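Local coordinates for acetylcholine-binding protein (Bulinus truncatus, PDB 2BJ0) that binds acetylcholine at its subunit interfaces as a soluble pentameric counterpart of the extracellular domain of nicotinic acetylcholine receptors, at the interface of chains A and B. Numbering follows the deposited sequence. Chains: chain A/B, Acetylcholine-binding protein.

Contact 1: the interface of chains A and B. Residues chain A 14-15; chain B 4, 7, 74-76, 79, 101.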
loop_
_atom_site.group_PDB
_atom_site.type_symbol
_atom_site.label_atom_id
_atom_site.label_comp_id
_atom_site.label_asym_id
_atom_site.label_seq_id
_atom_site.Cartn_x
_atom_site.Cartn_y
_atom_site.Cartn_z
ATOM N N SER A 14 12.112 -14.384 15.297
ATOM C CA SER A 14 11.576 -14.459 13.933
ATOM C C SER A 14 12.431 -13.780 12.834
ATOM O O SER A 14 12.190 -13.991 11.657
ATOM C CB SER A 14 10.155 -13.924 13.909
ATOM O OG SER A 14 10.215 -12.540 14.152
ATOM N N ASP A 15 13.423 -12.973 13.191
ATOM C CA ASP A 15 14.317 -12.409 12.186
ATOM C C ASP A 15 15.223 -13.464 11.551
ATOM O O ASP A 15 15.719 -13.226 10.465
ATOM C CB ASP A 15 15.222 -11.305 12.763
ATOM C CG ASP A 15 14.443 -10.098 13.296
ATOM O OD1 ASP A 15 13.388 -9.742 12.733
ATOM O OD2 ASP A 15 14.818 -9.456 14.302
ATOM N N TRP B 4 22.059 -11.675 20.031
ATOM C CA TRP B 4 20.798 -10.919 19.935
ATOM C C TRP B 4 20.814 -9.529 20.546
ATOM O O TRP B 4 20.145 -8.613 20.046
ATOM C CB TRP B 4 19.640 -11.693 20.583
ATOM C CG TRP B 4 19.215 -12.885 19.804
ATOM C CD1 TRP B 4 19.539 -14.199 20.046
ATOM C CD2 TRP B 4 18.390 -12.880 18.639
ATOM N NE1 TRP B 4 18.962 -15.010 19.096
ATOM C CE2 TRP B 4 18.253 -14.230 18.215
ATOM C CE3 TRP B 4 17.758 -11.869 17.895
ATOM C CZ2 TRP B 4 17.503 -14.594 17.091
ATOM C CZ3 TRP B 4 17.018 -12.226 16.775
ATOM C CH2 TRP B 4 16.895 -13.587 16.385
ATOM N N LEU B 7 22.315 -6.985 18.246
ATOM C CA LEU B 7 21.303 -6.629 17.260
ATOM C C LEU B 7 20.400 -5.511 17.776
ATOM O O LEU B 7 19.884 -4.740 16.991
ATOM C CB LEU B 7 20.502 -7.857 16.866
ATOM C CG LEU B 7 19.513 -7.751 15.725
ATOM C CD1 LEU B 7 20.197 -7.335 14.425
ATOM C CD2 LEU B 7 18.800 -9.097 15.567
ATOM N N SER B 74 21.032 -13.853 7.319
ATOM C CA SER B 74 20.065 -13.014 6.606
ATOM C C SER B 74 19.086 -12.378 7.587
ATOM O O SER B 74 18.527 -13.065 8.437
ATOM C CB SER B 74 19.287 -13.868 5.639
ATOM O OG SER B 74 18.114 -13.185 5.255
ATOM N N LEU B 75 18.842 -11.083 7.437
ATOM C CA LEU B 75 18.050 -10.310 8.392
ATOM C C LEU B 75 17.146 -9.318 7.664
ATOM O O LEU B 75 17.493 -8.827 6.620
ATOM C CB LEU B 75 18.990 -9.536 9.305
ATOM C CG LEU B 75 19.824 -10.269 10.342
ATOM C CD1 LEU B 75 20.931 -9.334 10.832
ATOM C CD2 LEU B 75 18.955 -10.771 11.481
ATOM N N PRO B 76 15.989 -9.013 8.203
ATOM C CA PRO B 76 15.129 -8.037 7.555
ATOM C C PRO B 76 15.866 -6.697 7.468
ATOM O O PRO B 76 16.618 -6.323 8.365
ATOM C CB PRO B 76 13.950 -7.936 8.505
ATOM C CG PRO B 76 13.975 -9.188 9.280
ATOM C CD PRO B 76 15.422 -9.473 9.481
ATOM N N LYS B 79 16.024 -3.999 10.294
ATOM C CA LYS B 79 16.812 -4.223 11.492
ATOM C C LYS B 79 18.110 -3.447 11.560
ATOM O O LYS B 79 18.766 -3.429 12.598
ATOM C CB LYS B 79 17.077 -5.726 11.686
ATOM C CG LYS B 79 15.810 -6.546 11.998
ATOM C CD LYS B 79 14.822 -5.792 12.931
ATOM C CE LYS B 79 13.511 -6.580 13.088
ATOM N NZ LYS B 79 12.306 -5.686 13.317
ATOM N N ARG B 101 15.552 -8.359 2.536
ATOM C CA ARG B 101 16.506 -8.877 3.515
ATOM C C ARG B 101 17.949 -8.644 3.077
ATOM O O ARG B 101 18.229 -8.579 1.900
ATOM C CB ARG B 101 16.286 -10.358 3.734
ATOM C CG ARG B 101 14.933 -10.763 4.195
ATOM C CD ARG B 101 14.889 -12.240 4.614
ATOM N NE ARG B 101 14.023 -12.303 5.763
ATOM C CZ ARG B 101 14.374 -12.612 6.990
ATOM N NH1 ARG B 101 15.590 -13.038 7.300
ATOM N NH2 ARG B 101 13.437 -12.561 7.910
#

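Contact 2: the interface of chains A and B. Residues chain A 88, 142; chain B 51, 98, 113, 115.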
loop_
_atom_site.group_PDB
_atom_site.type_symbol
_atom_site.label_atom_id
_atom_site.label_comp_id
_atom_site.label_asym_id
_atom_site.label_seq_id
_atom_site.Cartn_x
_atom_site.Cartn_y
_atom_site.Cartn_z
ATOM N N TYR A 88 12.310 -15.604 -8.928
ATOM C CA TYR A 88 13.512 -15.049 -9.528
ATOM C C TYR A 88 13.263 -14.378 -10.876
ATOM O O TYR A 88 14.003 -13.458 -11.254
ATOM C CB TYR A 88 14.571 -16.148 -9.654
ATOM C CG TYR A 88 15.445 -16.265 -8.421
ATOM C CD1 TYR A 88 14.924 -16.706 -7.193
ATOM C CD2 TYR A 88 16.789 -15.871 -8.471
ATOM C CE1 TYR A 88 15.739 -16.785 -6.049
ATOM C CE2 TYR A 88 17.614 -15.940 -7.352
ATOM C CZ TYR A 88 17.096 -16.399 -6.147
ATOM O OH TYR A 88 17.957 -16.433 -5.051
ATOM N N TRP A 142 15.611 -15.908 -1.550
ATOM C CA TRP A 142 16.407 -14.809 -2.039
ATOM C C TRP A 142 17.728 -14.659 -1.312
ATOM O O TRP A 142 18.702 -14.218 -1.918
ATOM C CB TRP A 142 15.623 -13.497 -1.918
ATOM C CG TRP A 142 16.243 -12.374 -2.687
ATOM C CD1 TRP A 142 16.815 -11.259 -2.175
ATOM C CD2 TRP A 142 16.361 -12.270 -4.112
ATOM N NE1 TRP A 142 17.271 -10.452 -3.189
ATOM C CE2 TRP A 142 17.001 -11.045 -4.390
ATOM C CE3 TRP A 142 15.960 -13.078 -5.189
ATOM C CZ2 TRP A 142 17.263 -10.608 -5.688
ATOM C CZ3 TRP A 142 16.224 -12.640 -6.493
ATOM C CH2 TRP A 142 16.884 -11.422 -6.723
ATOM N N TRP B 51 18.670 -5.469 -11.046
ATOM C CA TRP B 51 19.178 -5.914 -9.756
ATOM C C TRP B 51 20.271 -4.957 -9.386
ATOM O O TRP B 51 21.209 -4.786 -10.155
ATOM C CB TRP B 51 19.813 -7.309 -9.875
ATOM C CG TRP B 51 18.862 -8.396 -10.002
ATOM C CD1 TRP B 51 17.516 -8.303 -10.188
ATOM C CD2 TRP B 51 19.179 -9.800 -10.036
ATOM N NE1 TRP B 51 16.962 -9.562 -10.300
ATOM C CE2 TRP B 51 17.967 -10.499 -10.212
ATOM C CE3 TRP B 51 20.379 -10.534 -9.923
ATOM C CZ2 TRP B 51 17.903 -11.899 -10.282
ATOM C CZ3 TRP B 51 20.324 -11.940 -9.994
ATOM C CH2 TRP B 51 19.091 -12.602 -10.169
ATOM N N SER B 98 11.864 -8.565 -4.847
ATOM C CA SER B 98 12.555 -9.580 -4.054
ATOM C C SER B 98 12.312 -9.400 -2.552
ATOM O O SER B 98 11.736 -8.393 -2.131
ATOM C CB SER B 98 14.034 -9.550 -4.386
ATOM O OG SER B 98 14.534 -8.244 -4.220
ATOM N N VAL B 113 20.627 -6.967 -2.185
ATOM C CA VAL B 113 20.394 -6.991 -3.628
ATOM C C VAL B 113 18.922 -6.849 -3.932
ATOM O O VAL B 113 18.270 -7.834 -4.194
ATOM C CB VAL B 113 20.958 -8.301 -4.330
ATOM C CG1 VAL B 113 20.821 -8.216 -5.872
ATOM C CG2 VAL B 113 22.403 -8.535 -3.980
ATOM N N SER B 115 15.853 -6.468 -6.223
ATOM C CA SER B 115 15.480 -6.528 -7.612
ATOM C C SER B 115 14.248 -5.637 -7.743
ATOM O O SER B 115 13.308 -5.871 -7.033
ATOM C CB SER B 115 15.012 -7.911 -7.933
ATOM O OG SER B 115 14.476 -7.874 -9.228
#

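Contact 3: the interface of chains A and B. Residues chain A 91, 121; chain B 35, 37, 49, 168.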
loop_
_atom_site.group_PDB
_atom_site.type_symbol
_atom_site.label_atom_id
_atom_site.label_comp_id
_atom_site.label_asym_id
_atom_site.label_seq_id
_atom_site.Cartn_x
_atom_site.Cartn_y
_atom_site.Cartn_z
ATOM N N ILE A 91 8.350 -10.203 -12.897
ATOM C CA ILE A 91 8.526 -8.893 -13.459
ATOM C C ILE A 91 7.574 -7.882 -12.798
ATOM O O ILE A 91 7.532 -6.740 -13.202
ATOM C CB ILE A 91 8.363 -8.903 -15.011
ATOM C CG1 ILE A 91 6.908 -9.135 -15.413
ATOM C CG2 ILE A 91 9.346 -9.947 -15.692
ATOM C CD1 ILE A 91 6.618 -8.693 -16.875
ATOM N N THR A 121 7.865 -12.939 -18.014
ATOM C CA THR A 121 7.908 -12.950 -19.472
ATOM C C THR A 121 8.054 -14.364 -19.991
ATOM O O THR A 121 8.636 -15.216 -19.335
ATOM C CB THR A 121 9.044 -12.049 -20.064
ATOM O OG1 THR A 121 10.308 -12.589 -19.709
ATOM C CG2 THR A 121 9.092 -10.727 -19.373
ATOM N N ASN B 35 15.890 -7.401 -17.719
ATOM C CA ASN B 35 14.812 -7.457 -18.660
ATOM C C ASN B 35 14.276 -6.024 -18.876
ATOM O O ASN B 35 14.480 -5.187 -18.018
ATOM C CB ASN B 35 13.734 -8.378 -18.075
ATOM C CG ASN B 35 12.835 -9.015 -19.140
ATOM O OD1 ASN B 35 12.781 -8.586 -20.300
ATOM N ND2 ASN B 35 12.092 -10.031 -18.724
ATOM N N VAL B 37 10.592 -4.428 -19.806
ATOM C CA VAL B 37 9.245 -4.972 -19.787
ATOM C C VAL B 37 8.141 -4.043 -20.292
ATOM O O VAL B 37 6.984 -4.460 -20.407
ATOM C CB VAL B 37 8.888 -5.545 -18.382
ATOM C CG1 VAL B 37 9.823 -6.667 -18.027
ATOM C CG2 VAL B 37 8.960 -4.489 -17.321
ATOM N N VAL B 49 13.658 -4.392 -15.411
ATOM C CA VAL B 49 13.935 -5.086 -14.182
ATOM C C VAL B 49 15.439 -4.999 -13.978
ATOM O O VAL B 49 16.215 -5.381 -14.864
ATOM C CB VAL B 49 13.412 -6.553 -14.207
ATOM C CG1 VAL B 49 13.807 -7.295 -12.918
ATOM C CG2 VAL B 49 11.871 -6.553 -14.358
ATOM N N PRO B 168 12.402 -12.067 -24.709
ATOM C CA PRO B 168 11.887 -12.516 -25.988
ATOM C C PRO B 168 11.480 -11.378 -26.952
ATOM O O PRO B 168 11.301 -11.636 -28.129
ATOM C CB PRO B 168 10.642 -13.331 -25.580
ATOM C CG PRO B 168 10.166 -12.677 -24.379
ATOM C CD PRO B 168 11.417 -12.271 -23.629
#

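Contact 1: the interface of chains A and B
A:Asp15, in the loop that follows helix 4-12 of chain A, pushes into chain B and meets B:Lys79 and B:Pro76, with the guanidinium of B:Arg101 reaching its backbone. The aspartate carries most of the surface buried here. Its carboxylate lies across the aliphatic part of B:Lys79, the two side chains crossing at about a right angle, and OD1 comes 3.2 Å from CE of the lysine. The lysine chain bends at its second torsion (chi2 -38°), which brings CE up against the carboxylate. The ammonium NZ of B:Lys79 is 4.2 Å from OD1 of A:Asp15, beyond salt-bridge contact, yet the opposite charges probably still favour the pairing. B:Pro76 supports the side chain from another side: its ring carbon CD packs 3.8 Å from CB of A:Asp15, while its CG faces OD1. B:Leu75 adds a methyl group, CD2, 4.0 Å from the same CB. At the backbone, NH1 of B:Arg101 donates a fairly straight hydrogen bond (159° at H) to the carbonyl O of A:Asp15, 3.2 Å away and close to the guanidinium plane. NH2 adds a weak second bond to this oxygen. NH1 also donates to OG of B:Ser74 at 3.3 Å, again in plane, which helps to fix the rotation of the guanidinium. This patch ties the post-helix loop of one subunit to strands 72-76 and 101-105 and the short helix 77-79 of its neighbour, helping to hold the pentamer.

Contact 2: the interface of chains A and B
The six-membered ring of A:Trp142 points its edge at the face of B:Trp51, an edge-to-face pair with the planes 87° apart. CH2 of A:Trp142 makes the touch, 3.7 Å from CZ2 of B:Trp51 and over the rim of that indole. With CG set anti to the backbone N (chi1 -167°), the A:Trp142 indole reaches across to chain B. One of its faces is capped by B:Ser98, whose CB sits over the middle of the bicycle, 3.3 Å from CE2. Within chain A, CZ3 of the same indole meets a face of the A:Tyr88 ring near its rim. Further out, the indole NE1 of A:Trp142 donates a bent hydrogen bond (140° at H) to the carbonyl O of B:Val113, 3.0 Å away; the acceptor lies close to the indole plane, so this bond helps set the turn of the ring. In the second shell, the backbone N of B:Ser115 donates a nearly straight hydrogen bond to OG of B:Ser98 at 3.0 Å, steadying the serine that caps the indole. A phenylalanine in place of A:Trp142 would probably leave the B:Val113 carbonyl without this donor and open a gap against B:Trp51. In the fold, A:Tyr88 and A:Trp142 lie in loops of the principal side, after strands 85-87 and 133-141, and face strand 45-57 and the short link between strands 109-112 and 115-121 of the complementary side, forming part of the aromatic acetylcholine pocket.

Contact 3: the interface of chains A and B
A:Thr121 meets B:Asn35 at the far end of the interface, where the Cys-loop-family fold has its signature disulfide loop: A:Thr121 closes strand 115-121 and directly precedes A:Cys122, which pairs with A:Cys135. The polar interaction is a hydrogen bond from the amide nitrogen ND2 of B:Asn35 to the hydroxyl OG1 of A:Thr121, at 3.3 Å. It is bent, with 141° at the hydrogen, though the oxygen lies near the amide plane. The two side chains approach from opposite directions. CG of the asparagine stands roughly anti to its backbone N (chi1 -155°), carrying the carboxamide off strand 25-40 towards chain A. Apolar contacts form a separate group around A:Ile91. Its side chain and that of B:Val37 slide past each other in opposite directions, and one valine methyl, CG1, serves several isoleucine carbons: it lies 4.0 Å from the terminal methyl CD1 of A:Ile91 and at a like range from its branch carbon and CG2. The isoleucine branches divide their work, CD1 going to the valine and CG2 facing both that methyl and the amide of B:Asn35. Looser van der Waals contacts complete the patch. CG2 of B:Val49, on strand 45-57, approaches CA of A:Ile91 at 4.2 Å. On the other flank the ring of B:Pro168 brings CD to 4.1 Å from OG1 of A:Thr121, crossing the threonine side chain at a slant.

The three contacts run along one interface between neighbouring subunits of the pentamer. The C-alpha centres of contact 1 and contact 2 are about 17 Å apart, those of contact 2 and contact 3 about 14 Å, and those of contact 1 and contact 3 about 30 Å. Contact 2 therefore lies between the others, and strand 45-57 of chain B serves both contact 2 and contact 3. Chain A offers mainly loops, which chain B meets largely with strands. The flanking patches, at the helix end and the disulfide-loop end, probably help keep the two halves of the ligand pocket in register.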